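Local coordinates for protein tail assembly chaperone (Enterobacteria phage HK97, PDB 2OB9) that probably acts as a chaperone in assembly of the phage tail, with subunits that apparently form a spiral, at residues D72-L80 against R107-L115. Numbering follows the deposited sequence.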
loop_
_atom_site.group_PDB
_atom_site.type_symbol
_atom_site.label_atom_id
_atom_site.label_comp_id
_atom_site.label_asym_id
_atom_site.label_seq_id
_atom_site.Cartn_x
_atom_site.Cartn_y
_atom_site.Cartn_z
ATOM N N ASP A 72 -24.785 11.055 5.058
ATOM C CA ASP A 72 -25.948 11.426 4.253
ATOM C C ASP A 72 -26.633 12.644 4.888
ATOM O O ASP A 72 -26.973 13.615 4.203
ATOM C CB ASP A 72 -26.945 10.268 4.079
ATOM C CG ASP A 72 -26.484 9.224 3.079
ATOM O OD1 ASP A 72 -25.384 9.374 2.505
ATOM O OD2 ASP A 72 -27.207 8.212 2.879
ATOM N N VAL A 73 -26.841 12.631 6.199
ATOM C CA VAL A 73 -27.547 13.796 6.765
ATOM C C VAL A 73 -26.811 15.134 6.559
ATOM O O VAL A 73 -27.459 16.136 6.385
ATOM C CB VAL A 73 -28.188 13.607 8.209
ATOM C CG1 VAL A 73 -28.354 12.159 8.609
ATOM C CG2 VAL A 73 -27.539 14.485 9.261
ATOM N N VAL A 74 -25.469 15.104 6.523
ATOM C CA VAL A 74 -24.574 16.254 6.310
ATOM C C VAL A 74 -24.704 16.832 4.927
ATOM O O VAL A 74 -24.741 18.062 4.756
ATOM C CB VAL A 74 -23.076 15.857 6.574
ATOM C CG1 VAL A 74 -22.052 16.692 5.720
ATOM C CG2 VAL A 74 -22.775 15.936 8.037
ATOM N N LEU A 75 -24.754 15.959 3.932
ATOM C CA LEU A 75 -25.062 16.396 2.599
ATOM C C LEU A 75 -26.488 16.938 2.554
ATOM O O LEU A 75 -26.756 17.926 1.872
ATOM C CB LEU A 75 -24.871 15.260 1.558
ATOM C CG LEU A 75 -23.534 15.050 0.885
ATOM C CD1 LEU A 75 -23.635 14.002 -0.234
ATOM C CD2 LEU A 75 -23.003 16.376 0.358
ATOM N N PHE A 76 -27.418 16.268 3.226
ATOM C CA PHE A 76 -28.843 16.687 3.174
ATOM C C PHE A 76 -29.092 18.115 3.644
ATOM O O PHE A 76 -29.835 18.906 3.019
ATOM C CB PHE A 76 -29.741 15.729 3.969
ATOM C CG PHE A 76 -31.182 16.205 4.073
ATOM C CD1 PHE A 76 -32.056 16.081 2.991
ATOM C CD2 PHE A 76 -31.662 16.791 5.253
ATOM C CE1 PHE A 76 -33.389 16.527 3.084
ATOM C CE2 PHE A 76 -33.007 17.244 5.340
ATOM C CZ PHE A 76 -33.853 17.087 4.265
ATOM N N ILE A 77 -28.505 18.413 4.788
ATOM C CA ILE A 77 -28.610 19.692 5.397
ATOM C C ILE A 77 -28.088 20.772 4.452
ATOM O O ILE A 77 -28.564 21.885 4.461
ATOM C CB ILE A 77 -27.856 19.650 6.696
ATOM C CG1 ILE A 77 -28.733 19.022 7.777
ATOM C CG2 ILE A 77 -27.313 21.004 7.090
ATOM C CD1 ILE A 77 -27.886 18.441 8.920
ATOM N N ASP A 78 -27.130 20.410 3.616
ATOM C CA ASP A 78 -26.516 21.341 2.735
ATOM C C ASP A 78 -27.291 21.528 1.442
ATOM O O ASP A 78 -27.314 22.617 0.867
ATOM C CB ASP A 78 -25.104 20.867 2.426
ATOM C CG ASP A 78 -24.288 21.929 1.702
ATOM O OD1 ASP A 78 -23.995 22.987 2.318
ATOM O OD2 ASP A 78 -23.968 21.677 0.520
ATOM N N VAL A 79 -27.937 20.478 0.966
ATOM C CA VAL A 79 -28.672 20.607 -0.287
ATOM C C VAL A 79 -30.039 21.257 -0.177
ATOM O O VAL A 79 -30.537 21.759 -1.168
ATOM C CB VAL A 79 -28.765 19.258 -1.064
ATOM C CG1 VAL A 79 -27.385 18.663 -1.248
ATOM C CG2 VAL A 79 -29.738 18.268 -0.392
ATOM N N LEU A 80 -30.646 21.244 1.008
ATOM C CA LEU A 80 -32.071 21.586 1.160
ATOM C C LEU A 80 -32.290 23.036 1.503
ATOM O O LEU A 80 -31.834 23.503 2.548
ATOM C CB LEU A 80 -32.764 20.717 2.248
ATOM C CG LEU A 80 -34.287 20.913 2.383
ATOM C CD1 LEU A 80 -34.997 20.279 1.174
ATOM C CD2 LEU A 80 -34.851 20.352 3.711
ATOM N N ARG A 107 -34.713 10.590 -0.143
ATOM C CA ARG A 107 -35.165 10.725 -1.547
ATOM C C ARG A 107 -34.913 12.154 -2.065
ATOM O O ARG A 107 -34.655 12.360 -3.237
ATOM C CB ARG A 107 -36.655 10.411 -1.636
ATOM C CG ARG A 107 -37.219 10.459 -3.056
ATOM C CD ARG A 107 -38.786 10.347 -3.150
ATOM N NE ARG A 107 -39.546 11.459 -2.514
ATOM C CZ ARG A 107 -39.645 12.693 -3.020
ATOM N NH1 ARG A 107 -39.012 13.015 -4.157
ATOM N NH2 ARG A 107 -40.381 13.617 -2.388
ATOM N N LEU A 108 -34.991 13.142 -1.175
ATOM C CA LEU A 108 -34.648 14.522 -1.538
ATOM C C LEU A 108 -33.131 14.683 -1.706
ATOM O O LEU A 108 -32.701 15.347 -2.639
ATOM C CB LEU A 108 -35.232 15.555 -0.530
ATOM C CG LEU A 108 -36.753 15.782 -0.588
ATOM C CD1 LEU A 108 -37.212 16.662 0.546
ATOM C CD2 LEU A 108 -37.207 16.400 -1.939
ATOM N N LEU A 109 -32.329 14.058 -0.844
ATOM C CA LEU A 109 -30.900 14.018 -1.064
ATOM C C LEU A 109 -30.529 13.473 -2.455
ATOM O O LEU A 109 -29.725 14.105 -3.161
ATOM C CB LEU A 109 -30.173 13.247 0.030
ATOM C CG LEU A 109 -28.635 13.071 -0.036
ATOM C CD1 LEU A 109 -27.910 14.420 -0.243
ATOM C CD2 LEU A 109 -28.120 12.430 1.270
ATOM N N LYS A 110 -31.093 12.318 -2.835
ATOM C CA LYS A 110 -30.818 11.708 -4.140
ATOM C C LYS A 110 -31.152 12.612 -5.308
ATOM O O LYS A 110 -30.356 12.782 -6.200
ATOM C CB LYS A 110 -31.534 10.360 -4.296
ATOM C CG LYS A 110 -30.732 9.226 -3.692
ATOM C CD LYS A 110 -31.561 7.991 -3.515
ATOM C CE LYS A 110 -30.802 6.938 -2.711
ATOM N NZ LYS A 110 -29.875 6.126 -3.564
ATOM N N GLN A 111 -32.352 13.170 -5.298
ATOM C CA GLN A 111 -32.791 14.140 -6.271
ATOM C C GLN A 111 -31.754 15.276 -6.363
ATOM O O GLN A 111 -31.340 15.623 -7.470
ATOM C CB GLN A 111 -34.174 14.648 -5.869
ATOM C CG GLN A 111 -35.176 14.779 -6.996
ATOM C CD GLN A 111 -36.562 15.230 -6.531
ATOM O OE1 GLN A 111 -37.329 15.821 -7.306
ATOM N NE2 GLN A 111 -36.894 14.946 -5.281
ATOM N N ALA A 112 -31.286 15.808 -5.219
ATOM C CA ALA A 112 -30.244 16.869 -5.232
ATOM C C ALA A 112 -28.907 16.437 -5.878
ATOM O O ALA A 112 -28.311 17.196 -6.662
ATOM C CB ALA A 112 -29.997 17.435 -3.839
ATOM N N LEU A 113 -28.448 15.232 -5.539
ATOM C CA LEU A 113 -27.230 14.654 -6.113
ATOM C C LEU A 113 -27.378 14.355 -7.612
ATOM O O LEU A 113 -26.397 14.356 -8.291
ATOM C CB LEU A 113 -26.727 13.402 -5.331
ATOM C CG LEU A 113 -26.474 13.603 -3.819
ATOM C CD1 LEU A 113 -25.975 12.337 -3.126
ATOM C CD2 LEU A 113 -25.553 14.770 -3.578
ATOM N N ASP A 114 -28.599 14.136 -8.103
ATOM C CA ASP A 114 -28.893 14.053 -9.553
ATOM C C ASP A 114 -28.462 15.274 -10.382
ATOM O O ASP A 114 -28.304 15.174 -11.585
ATOM C CB ASP A 114 -30.398 13.849 -9.810
ATOM C CG ASP A 114 -30.845 12.390 -9.724
ATOM O OD1 ASP A 114 -29.991 11.463 -9.802
ATOM O OD2 ASP A 114 -32.079 12.179 -9.580
ATOM N N LEU A 115 -28.321 16.431 -9.742
ATOM C CA LEU A 115 -28.007 17.668 -10.458
ATOM C C LEU A 115 -26.571 17.684 -10.943
ATOM O O LEU A 115 -26.278 18.306 -11.957
ATOM C CB LEU A 115 -28.272 18.900 -9.593
ATOM C CG LEU A 115 -29.712 19.199 -9.188
ATOM C CD1 LEU A 115 -29.703 20.110 -8.009
ATOM C CD2 LEU A 115 -30.465 19.814 -10.325
#
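Asp72 meets Leu109 through its backbone and the root of its side chain: Leu109 CD2 lies 3.4 Å from Asp72 O and also touches Asp72 CB, the two side chains crossing at about a right angle. Asp72 OD2 accepts a hydrogen bond from the backbone N of Ala119 of a neighbouring subunit. Nearly a turn on, Leu75 presses CB against the other methyl of Leu109, CD1, at 3.6 Å, and sends its own CD1 across to Leu113 CD2, 3.9 Å away. Leu109 sits as a knob in the hole formed on helix 61-79 by Asp72, Leu75, Phe76 and Val79; a chi1 of 179°, which turns CG away from the backbone N, carries both its methyls there. Helices 61-79 and 103-113 pack near the centre of the chain; the axes of residues 72-79 and 107-113 approach to 9.5 Å and cross at 68°, without a hydrogen bond between the two segments. Phe76 turns its ring edge to the second helix, CE1 standing 4.2 Å from Leu108 CB, while Leu80 CB lies over one face, offset toward the rim. Val79 packs CB and CG2 on the Ala112 methyl, CB to CB 3.5 Å. Where the helix gives way to strand 80-81, Leu80 CD1 meets Leu108 CD1 at 4.3 Å.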